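PDB 3W5M: alpha-L-rhamnosidase from Streptomyces avermitilis, which releases terminal non-reducing alpha-L-rhamnose by hydrolysis from flavonoids such as naringin, rutin and hesperidin and from gum arabic, and carries a calcium-dependent rhamnose-binding module. Local coordinates for residues P133-I141 with P233-V241; E201-I209 with G290-V298. All coordinates share one frame; numbering follows the deposited sequence.

Contact 1. Residues P133-I141 with P233-V241; sequences PSLEGSSWI and PAGWICVLV. With CA (calcium ion), chain B.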
loop_
_atom_site.group_PDB
_atom_site.type_symbol
_atom_site.label_atom_id
_atom_site.label_comp_id
_atom_site.label_asym_id
_atom_site.label_seq_id
_atom_site.Cartn_x
_atom_site.Cartn_y
_atom_site.Cartn_z
ATOM N N PRO A 133 -28.834 -8.740 -8.248
ATOM C CA PRO A 133 -30.271 -8.656 -8.510
ATOM C C PRO A 133 -30.683 -7.199 -8.297
ATOM O O PRO A 133 -30.325 -6.632 -7.281
ATOM C CB PRO A 133 -30.852 -9.534 -7.401
ATOM C CG PRO A 133 -29.814 -10.602 -7.214
ATOM C CD PRO A 133 -28.484 -9.942 -7.455
ATOM N N SER A 134 -31.363 -6.589 -9.267
ATOM C CA SER A 134 -31.618 -5.149 -9.228
ATOM C C SER A 134 -33.063 -4.778 -8.847
ATOM O O SER A 134 -33.962 -5.613 -8.837
ATOM C CB SER A 134 -31.304 -4.525 -10.581
ATOM O OG SER A 134 -32.422 -4.610 -11.436
ATOM N N LEU A 135 -33.269 -3.503 -8.575
ATOM C CA LEU A 135 -34.567 -3.008 -8.131
ATOM C C LEU A 135 -35.439 -2.523 -9.285
ATOM O O LEU A 135 -36.568 -2.064 -9.074
ATOM C CB LEU A 135 -34.347 -1.887 -7.116
ATOM C CG LEU A 135 -33.653 -2.348 -5.830
ATOM C CD1 LEU A 135 -33.335 -1.103 -5.023
ATOM C CD2 LEU A 135 -34.568 -3.305 -5.047
ATOM N N GLU A 136 -34.920 -2.637 -10.508
ATOM C CA GLU A 136 -35.611 -2.200 -11.722
ATOM C C GLU A 136 -36.911 -2.973 -11.908
ATOM O O GLU A 136 -36.969 -4.185 -11.709
ATOM C CB GLU A 136 -34.706 -2.385 -12.947
ATOM C CG GLU A 136 -33.369 -1.687 -12.777
ATOM C CD GLU A 136 -32.587 -1.500 -14.070
ATOM O OE1 GLU A 136 -33.199 -1.403 -15.161
ATOM O OE2 GLU A 136 -31.343 -1.429 -13.980
ATOM N N GLY A 137 -37.965 -2.260 -12.265
ATOM C CA GLY A 137 -39.283 -2.877 -12.346
ATOM C C GLY A 137 -40.062 -2.787 -11.042
ATOM O O GLY A 137 -41.252 -3.056 -11.039
ATOM N N SER A 138 -39.409 -2.398 -9.942
ATOM C CA SER A 138 -40.084 -2.291 -8.664
ATOM C C SER A 138 -40.502 -0.847 -8.377
ATOM O O SER A 138 -40.184 0.083 -9.144
ATOM C CB SER A 138 -39.199 -2.815 -7.532
ATOM O OG SER A 138 -40.019 -3.054 -6.410
ATOM N N SER A 139 -41.233 -0.675 -7.287
ATOM C CA SER A 139 -41.709 0.649 -6.882
ATOM C C SER A 139 -41.378 0.902 -5.438
ATOM O O SER A 139 -41.407 -0.036 -4.609
ATOM C CB SER A 139 -43.214 0.699 -7.046
ATOM O OG SER A 139 -43.530 0.557 -8.415
ATOM N N TRP A 140 -41.062 2.162 -5.116
ATOM C CA TRP A 140 -40.971 2.596 -3.730
ATOM C C TRP A 140 -42.382 2.735 -3.203
ATOM O O TRP A 140 -43.209 3.382 -3.848
ATOM C CB TRP A 140 -40.302 3.962 -3.604
ATOM C CG TRP A 140 -38.866 3.967 -4.023
ATOM C CD1 TRP A 140 -38.387 4.176 -5.267
ATOM C CD2 TRP A 140 -37.731 3.825 -3.167
ATOM N NE1 TRP A 140 -37.008 4.122 -5.264
ATOM C CE2 TRP A 140 -36.579 3.915 -3.982
ATOM C CE3 TRP A 140 -37.572 3.623 -1.785
ATOM C CZ2 TRP A 140 -35.275 3.834 -3.463
ATOM C CZ3 TRP A 140 -36.286 3.513 -1.275
ATOM C CH2 TRP A 140 -35.148 3.624 -2.115
ATOM N N ILE A 141 -42.674 2.093 -2.074
ATOM C CA ILE A 141 -44.020 2.147 -1.516
ATOM C C ILE A 141 -44.029 2.673 -0.090
ATOM O O ILE A 141 -43.004 2.649 0.615
ATOM C CB ILE A 141 -44.774 0.782 -1.602
ATOM C CG1 ILE A 141 -44.075 -0.320 -0.807
ATOM C CG2 ILE A 141 -44.923 0.368 -3.035
ATOM C CD1 ILE A 141 -44.978 -1.520 -0.576
ATOM N N PRO A 233 -39.158 12.684 3.070
ATOM C CA PRO A 233 -39.426 11.522 2.185
ATOM C C PRO A 233 -39.348 10.162 2.876
ATOM O O PRO A 233 -38.513 9.956 3.747
ATOM C CB PRO A 233 -38.361 11.641 1.100
ATOM C CG PRO A 233 -37.995 13.096 1.076
ATOM C CD PRO A 233 -38.136 13.587 2.496
ATOM N N ALA A 234 -40.249 9.265 2.505
ATOM C CA ALA A 234 -40.231 7.909 3.035
ATOM C C ALA A 234 -40.673 6.995 1.943
ATOM O O ALA A 234 -41.436 7.378 1.043
ATOM C CB ALA A 234 -41.157 7.753 4.238
ATOM N N GLY A 235 -40.179 5.768 2.019
ATOM C CA GLY A 235 -40.585 4.742 1.088
ATOM C C GLY A 235 -39.659 3.546 1.230
ATOM O O GLY A 235 -38.524 3.680 1.703
ATOM N N TRP A 236 -40.107 2.386 0.765
ATOM C CA TRP A 236 -39.212 1.212 0.789
ATOM C C TRP A 236 -39.486 0.447 -0.499
ATOM O O TRP A 236 -40.546 0.612 -1.117
ATOM C CB TRP A 236 -39.376 0.358 2.079
ATOM C CG TRP A 236 -40.664 -0.389 2.162
ATOM C CD1 TRP A 236 -41.862 0.075 2.641
ATOM C CD2 TRP A 236 -40.908 -1.733 1.715
ATOM N NE1 TRP A 236 -42.829 -0.899 2.518
ATOM C CE2 TRP A 236 -42.271 -2.022 1.975
ATOM C CE3 TRP A 236 -40.098 -2.725 1.155
ATOM C CZ2 TRP A 236 -42.857 -3.262 1.674
ATOM C CZ3 TRP A 236 -40.684 -3.973 0.854
ATOM C CH2 TRP A 236 -42.048 -4.216 1.107
ATOM N N ILE A 237 -38.506 -0.332 -0.950
ATOM C CA ILE A 237 -38.618 -0.969 -2.240
ATOM C C ILE A 237 -37.967 -2.358 -2.146
ATOM O O ILE A 237 -36.959 -2.529 -1.424
ATOM C CB ILE A 237 -37.881 -0.092 -3.285
ATOM C CG1 ILE A 237 -38.083 -0.630 -4.722
ATOM C CG2 ILE A 237 -36.385 0.044 -2.910
ATOM C CD1 ILE A 237 -37.695 0.386 -5.812
ATOM N N CYS A 238 -38.515 -3.349 -2.854
ATOM C CA CYS A 238 -37.855 -4.653 -2.872
ATOM C C CYS A 238 -38.122 -5.402 -4.168
ATOM O O CYS A 238 -39.056 -5.055 -4.920
ATOM C CB CYS A 238 -38.253 -5.513 -1.649
ATOM S SG CYS A 238 -39.921 -6.215 -1.748
ATOM N N VAL A 239 -37.271 -6.398 -4.446
ATOM C CA VAL A 239 -37.595 -7.431 -5.432
ATOM C C VAL A 239 -37.240 -8.781 -4.816
ATOM O O VAL A 239 -36.162 -8.951 -4.247
ATOM C CB VAL A 239 -36.837 -7.296 -6.782
ATOM C CG1 VAL A 239 -37.296 -8.383 -7.761
ATOM C CG2 VAL A 239 -37.058 -5.929 -7.410
ATOM N N LEU A 240 -38.166 -9.711 -4.935
ATOM C CA LEU A 240 -37.903 -11.097 -4.560
ATOM C C LEU A 240 -37.783 -11.863 -5.866
ATOM O O LEU A 240 -38.737 -11.926 -6.643
ATOM C CB LEU A 240 -39.023 -11.643 -3.673
ATOM C CG LEU A 240 -39.047 -13.165 -3.385
ATOM C CD1 LEU A 240 -37.867 -13.528 -2.499
ATOM C CD2 LEU A 240 -40.364 -13.508 -2.708
ATOM N N VAL A 241 -36.584 -12.377 -6.142
ATOM C CA VAL A 241 -36.342 -13.157 -7.381
ATOM C C VAL A 241 -36.375 -14.649 -7.060
ATOM O O VAL A 241 -35.607 -15.114 -6.244
ATOM C CB VAL A 241 -34.973 -12.834 -8.008
ATOM C CG1 VAL A 241 -34.710 -13.746 -9.210
ATOM C CG2 VAL A 241 -34.923 -11.372 -8.460
HETATM CA CA CA B . -36.734 9.850 5.442
HETATM O O HOH W 1 -37.183 12.131 6.097
HETATM O O HOH W 2 -34.421 10.908 5.941
HETATM O O HOH W 3 -35.460 11.070 3.494
#
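Ile141 and Trp236 form a single antiparallel bridge of the hydrogen-bonded type. Ile141 N gives its hydrogen to Trp236 O at 2.8 Å, and Trp236 N returns one to Ile141 O at 2.9 Å. The strand pieces 139-141 and 235-241 run at 137° to each other, and the pairing stops there. Before it, residues 135-138 make a type II turn. At the last residue of this turn, Ser138 OG donates to Cys238 O at 2.7 Å, tilted from the carbonyl plane. This ties the turn to the strand.

Ile237 is the central side chain. Its CG1 is anti to the backbone N (chi1 -174°) and lies beside Ser139 O and Ser138 OG. This sends the CG2 branch over the Trp140 indole. CG2 sits 3.7 Å from the centroid of the Trp140 six-membered ring and only 4° off the normal, a CH-pi contact. Leu135 CD1 reaches the same methyl, Ile237 CG2, at 3.9 Å. Farther along the strand, Val239 CG2 touches Ser134 O at 3.4 Å. Ile141 lies alongside Trp236, pointing the same way. Its CG1 covers one face of the Trp236 ring, and Ile141 CD1 meets Trp236 CZ2 at 3.5 Å.

At the start of 233-241, Pro233 O binds the calcium ion at 2.5 Å. Three waters, Asp179, Asn180 and Asn228 complete the site. Ser253 OG bonds to both segments, at Ser138 OG, Ser139 O and Cys238 N. Trp236 packs into the interior of the beta-sandwich, against Val224 and Ala226 of strand 218-227 and edge-to-face with Phe159 and Trp257. Strand 235-244 lies between strands 171-179 and 247-252, while strand 139-142 pairs antiparallel with strand 282-286.

Contact 2. Residues E201-I209 with G290-V298; sequences EGWRRPAVI and GPWGRVAPV
Trp203 reaches from a short 3-10 segment to the loop 290-298 and meets Trp292 edge-to-face. From CB, its CG is placed between the backbone N and the carbonyl carbon (chi1 57°), which sets the indole against Trp292 of the loop. CD2 and CE3 then lie under the edge of Trp292, with Trp203 CE3 at 3.5 Å from Trp292 CD1. The ring planes stand at 69°. At the rim, Trp203 CZ3 touches Trp292 O at 3.4 Å. Val295 CG2 comes in at the ring edge, 3.9 Å from Trp203 CZ3. The far carbon, CH2, lies over a face of the Arg204 guanidinium, and Arg204 CG covers the indole face opposite Trp292. Arg204 is held there by Glu201, whose OE1 takes bonds from both NE and NH2.

Trp203 binds L-rhamnose in this module. With an alanine here the indole is gone, and the edge of Trp292 and the methyl of Val295 are likely to lose the ring they pack on, and rhamnose one of its binding residues.

Farther along, contact passes to prolines. Pro206 CB packs on Pro297 CG at 4.0 Å. Val208 CG2 presses tightly on Pro297 CB at 3.3 Å. No direct hydrogen bond joins the segments, but one water donates to both Arg204 O and Ala296 O. A second water links Pro206 O to Val298 N.

Trp292 NE1 bonds to Asp179 OD2, which ties the loop to a calcium ligand. Strand 207-210 is an outer strand of its sheet and pairs with strand 171-179. The loop 290-298 runs between strands 282-286 and 303-311, and Pro206 and Val208 also rest on Ser177 and Ala175 of strand 171-179.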
loop_
_atom_site.group_PDB
_atom_site.type_symbol
_atom_site.label_atom_id
_atom_site.label_comp_id
_atom_site.label_asym_id
_atom_site.label_seq_id
_atom_site.Cartn_x
_atom_site.Cartn_y
_atom_site.Cartn_z
ATOM N N GLU A 201 -28.321 7.480 5.667
ATOM C CA GLU A 201 -28.808 7.425 4.285
ATOM C C GLU A 201 -28.636 6.019 3.683
ATOM O O GLU A 201 -28.237 5.847 2.524
ATOM C CB GLU A 201 -28.189 8.526 3.413
ATOM C CG GLU A 201 -28.672 9.919 3.805
ATOM C CD GLU A 201 -28.062 11.047 2.983
ATOM O OE1 GLU A 201 -27.397 10.790 1.957
ATOM O OE2 GLU A 201 -28.267 12.218 3.373
ATOM N N GLY A 202 -28.949 5.022 4.507
ATOM C CA GLY A 202 -28.944 3.626 4.110
ATOM C C GLY A 202 -29.773 3.276 2.897
ATOM O O GLY A 202 -29.522 2.253 2.258
ATOM N N TRP A 203 -30.747 4.121 2.550
ATOM C CA TRP A 203 -31.571 3.874 1.357
ATOM C C TRP A 203 -30.737 3.835 0.080
ATOM O O TRP A 203 -31.148 3.235 -0.923
ATOM C CB TRP A 203 -32.687 4.902 1.233
ATOM C CG TRP A 203 -32.213 6.323 1.185
ATOM C CD1 TRP A 203 -32.131 7.200 2.222
ATOM C CD2 TRP A 203 -31.779 7.029 0.016
ATOM N NE1 TRP A 203 -31.653 8.423 1.771
ATOM C CE2 TRP A 203 -31.443 8.345 0.417
ATOM C CE3 TRP A 203 -31.655 6.680 -1.335
ATOM C CZ2 TRP A 203 -30.985 9.310 -0.489
ATOM C CZ3 TRP A 203 -31.197 7.637 -2.230
ATOM C CH2 TRP A 203 -30.878 8.939 -1.806
ATOM N N ARG A 204 -29.575 4.504 0.118
ATOM C CA ARG A 204 -28.609 4.483 -0.986
ATOM C C ARG A 204 -27.972 3.137 -1.227
ATOM O O ARG A 204 -27.420 2.903 -2.316
ATOM C CB ARG A 204 -27.483 5.470 -0.717
ATOM C CG ARG A 204 -27.925 6.919 -0.665
ATOM C CD ARG A 204 -26.701 7.813 -0.543
ATOM N NE ARG A 204 -27.085 9.185 -0.250
ATOM C CZ ARG A 204 -27.472 10.072 -1.159
ATOM N NH1 ARG A 204 -27.528 9.743 -2.449
ATOM N NH2 ARG A 204 -27.803 11.293 -0.765
ATOM N N ARG A 205 -28.018 2.264 -0.222
ATOM C CA ARG A 205 -27.246 1.013 -0.254
ATOM C C ARG A 205 -28.138 -0.182 0.012
ATOM O O ARG A 205 -28.157 -0.711 1.129
ATOM C CB ARG A 205 -26.045 1.043 0.717
ATOM C CG ARG A 205 -24.991 2.092 0.338
ATOM C CD ARG A 205 -23.931 2.320 1.402
ATOM N NE ARG A 205 -24.497 2.717 2.687
ATOM C CZ ARG A 205 -24.796 3.965 3.037
ATOM N NH1 ARG A 205 -24.589 4.977 2.198
ATOM N NH2 ARG A 205 -25.320 4.199 4.238
ATOM N N PRO A 206 -28.918 -0.585 -1.005
ATOM C CA PRO A 206 -29.768 -1.778 -0.883
ATOM C C PRO A 206 -28.982 -3.018 -0.475
ATOM O O PRO A 206 -27.853 -3.202 -0.917
ATOM C CB PRO A 206 -30.323 -1.975 -2.304
ATOM C CG PRO A 206 -30.200 -0.659 -2.956
ATOM C CD PRO A 206 -29.045 0.062 -2.319
ATOM N N ALA A 207 -29.586 -3.852 0.358
ATOM C CA ALA A 207 -29.029 -5.153 0.732
ATOM C C ALA A 207 -29.605 -6.232 -0.176
ATOM O O ALA A 207 -30.782 -6.164 -0.602
ATOM C CB ALA A 207 -29.349 -5.467 2.176
ATOM N N VAL A 208 -28.776 -7.236 -0.465
ATOM C CA VAL A 208 -29.219 -8.427 -1.174
ATOM C C VAL A 208 -29.036 -9.636 -0.245
ATOM O O VAL A 208 -27.945 -9.862 0.259
ATOM C CB VAL A 208 -28.431 -8.640 -2.491
ATOM C CG1 VAL A 208 -28.914 -9.899 -3.214
ATOM C CG2 VAL A 208 -28.620 -7.446 -3.403
ATOM N N ILE A 209 -30.107 -10.394 -0.027
ATOM C CA ILE A 209 -30.122 -11.485 0.968
ATOM C C ILE A 209 -30.562 -12.768 0.274
ATOM O O ILE A 209 -31.560 -12.767 -0.434
ATOM C CB ILE A 209 -31.126 -11.220 2.122
ATOM C CG1 ILE A 209 -30.913 -9.843 2.767
ATOM C CG2 ILE A 209 -31.029 -12.321 3.196
ATOM C CD1 ILE A 209 -31.916 -8.800 2.308
ATOM N N GLY A 290 -38.782 9.821 -7.893
ATOM C CA GLY A 290 -38.684 10.320 -6.508
ATOM C C GLY A 290 -37.334 10.970 -6.251
ATOM O O GLY A 290 -36.578 11.218 -7.195
ATOM N N PRO A 291 -37.014 11.248 -4.985
ATOM C CA PRO A 291 -35.698 11.839 -4.704
ATOM C C PRO A 291 -34.553 10.835 -4.685
ATOM O O PRO A 291 -33.397 11.232 -4.491
ATOM C CB PRO A 291 -35.869 12.417 -3.303
ATOM C CG PRO A 291 -36.966 11.624 -2.683
ATOM C CD PRO A 291 -37.844 11.120 -3.778
ATOM N N TRP A 292 -34.860 9.543 -4.868
ATOM C CA TRP A 292 -33.896 8.501 -4.552
ATOM C C TRP A 292 -33.004 8.075 -5.723
ATOM O O TRP A 292 -31.942 7.480 -5.495
ATOM C CB TRP A 292 -34.611 7.294 -3.941
ATOM C CG TRP A 292 -35.403 7.624 -2.716
ATOM C CD1 TRP A 292 -34.915 7.986 -1.491
ATOM C CD2 TRP A 292 -36.832 7.611 -2.592
ATOM N NE1 TRP A 292 -35.958 8.216 -0.615
ATOM C CE2 TRP A 292 -37.139 7.965 -1.250
ATOM C CE3 TRP A 292 -37.889 7.291 -3.475
ATOM C CZ2 TRP A 292 -38.451 8.050 -0.775
ATOM C CZ3 TRP A 292 -39.206 7.368 -2.993
ATOM C CH2 TRP A 292 -39.467 7.741 -1.660
ATOM N N GLY A 293 -33.443 8.368 -6.958
ATOM C CA GLY A 293 -32.694 8.061 -8.180
ATOM C C GLY A 293 -32.504 6.577 -8.457
ATOM O O GLY A 293 -33.260 5.734 -7.951
ATOM N N ARG A 294 -31.467 6.257 -9.224
ATOM C CA ARG A 294 -31.303 4.915 -9.783
ATOM C C ARG A 294 -30.516 3.993 -8.849
ATOM O O ARG A 294 -29.489 3.416 -9.231
ATOM C CB ARG A 294 -30.669 4.995 -11.178
ATOM C CG ARG A 294 -31.488 5.807 -12.173
ATOM C CD ARG A 294 -30.893 5.770 -13.585
ATOM N NE ARG A 294 -30.880 4.416 -14.154
ATOM C CZ ARG A 294 -31.823 3.898 -14.948
ATOM N NH1 ARG A 294 -32.890 4.604 -15.302
ATOM N NH2 ARG A 294 -31.704 2.657 -15.395
ATOM N N VAL A 295 -31.038 3.823 -7.638
ATOM C CA VAL A 295 -30.395 3.067 -6.580
ATOM C C VAL A 295 -30.211 1.595 -6.971
ATOM O O VAL A 295 -31.135 0.972 -7.472
ATOM C CB VAL A 295 -31.221 3.212 -5.274
ATOM C CG1 VAL A 295 -30.978 2.069 -4.331
ATOM C CG2 VAL A 295 -30.893 4.528 -4.590
ATOM N N ALA A 296 -29.008 1.053 -6.766
ATOM C CA ALA A 296 -28.730 -0.364 -7.067
ATOM C C ALA A 296 -27.887 -1.041 -5.996
ATOM O O ALA A 296 -26.958 -0.436 -5.461
ATOM C CB ALA A 296 -28.047 -0.524 -8.428
ATOM N N PRO A 297 -28.188 -2.314 -5.692
ATOM C CA PRO A 297 -27.323 -3.079 -4.793
ATOM C C PRO A 297 -25.968 -3.268 -5.473
ATOM O O PRO A 297 -25.892 -3.273 -6.704
ATOM C CB PRO A 297 -28.023 -4.449 -4.677
ATOM C CG PRO A 297 -29.338 -4.318 -5.359
ATOM C CD PRO A 297 -29.312 -3.098 -6.230
ATOM N N VAL A 298 -24.916 -3.385 -4.676
ATOM C CA VAL A 298 -23.552 -3.576 -5.174
ATOM C C VAL A 298 -23.200 -5.071 -5.152
ATOM O O VAL A 298 -23.414 -5.732 -4.160
ATOM C CB VAL A 298 -22.552 -2.785 -4.316
ATOM C CG1 VAL A 298 -21.109 -3.087 -4.741
ATOM C CG2 VAL A 298 -22.842 -1.291 -4.422
HETATM O O HOH W 4 -25.747 0.651 -3.381
HETATM O O HOH W 5 -25.607 -1.752 -1.942
#

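In the fold
The two contacts lie about 9 Å apart, centre to centre, in the CBM67 module. Their segments alternate along the chain: 133-141, 201-209, 233-241, then 290-298. Both reach one four-stranded antiparallel sheet, in which strand 171-179 separates strand 207-210 of contact 2 from strand 235-244 of contact 1. They also touch directly. Trp140 of contact 1 stacks on Trp292 of contact 2, Leu135 packs on Pro206, and Pro133 O meets Pro297. Contact 1 supplies a calcium ligand and contact 2 a rhamnose-binding tryptophan. Their closeness is consistent with the calcium dependence of rhamnose binding by this module.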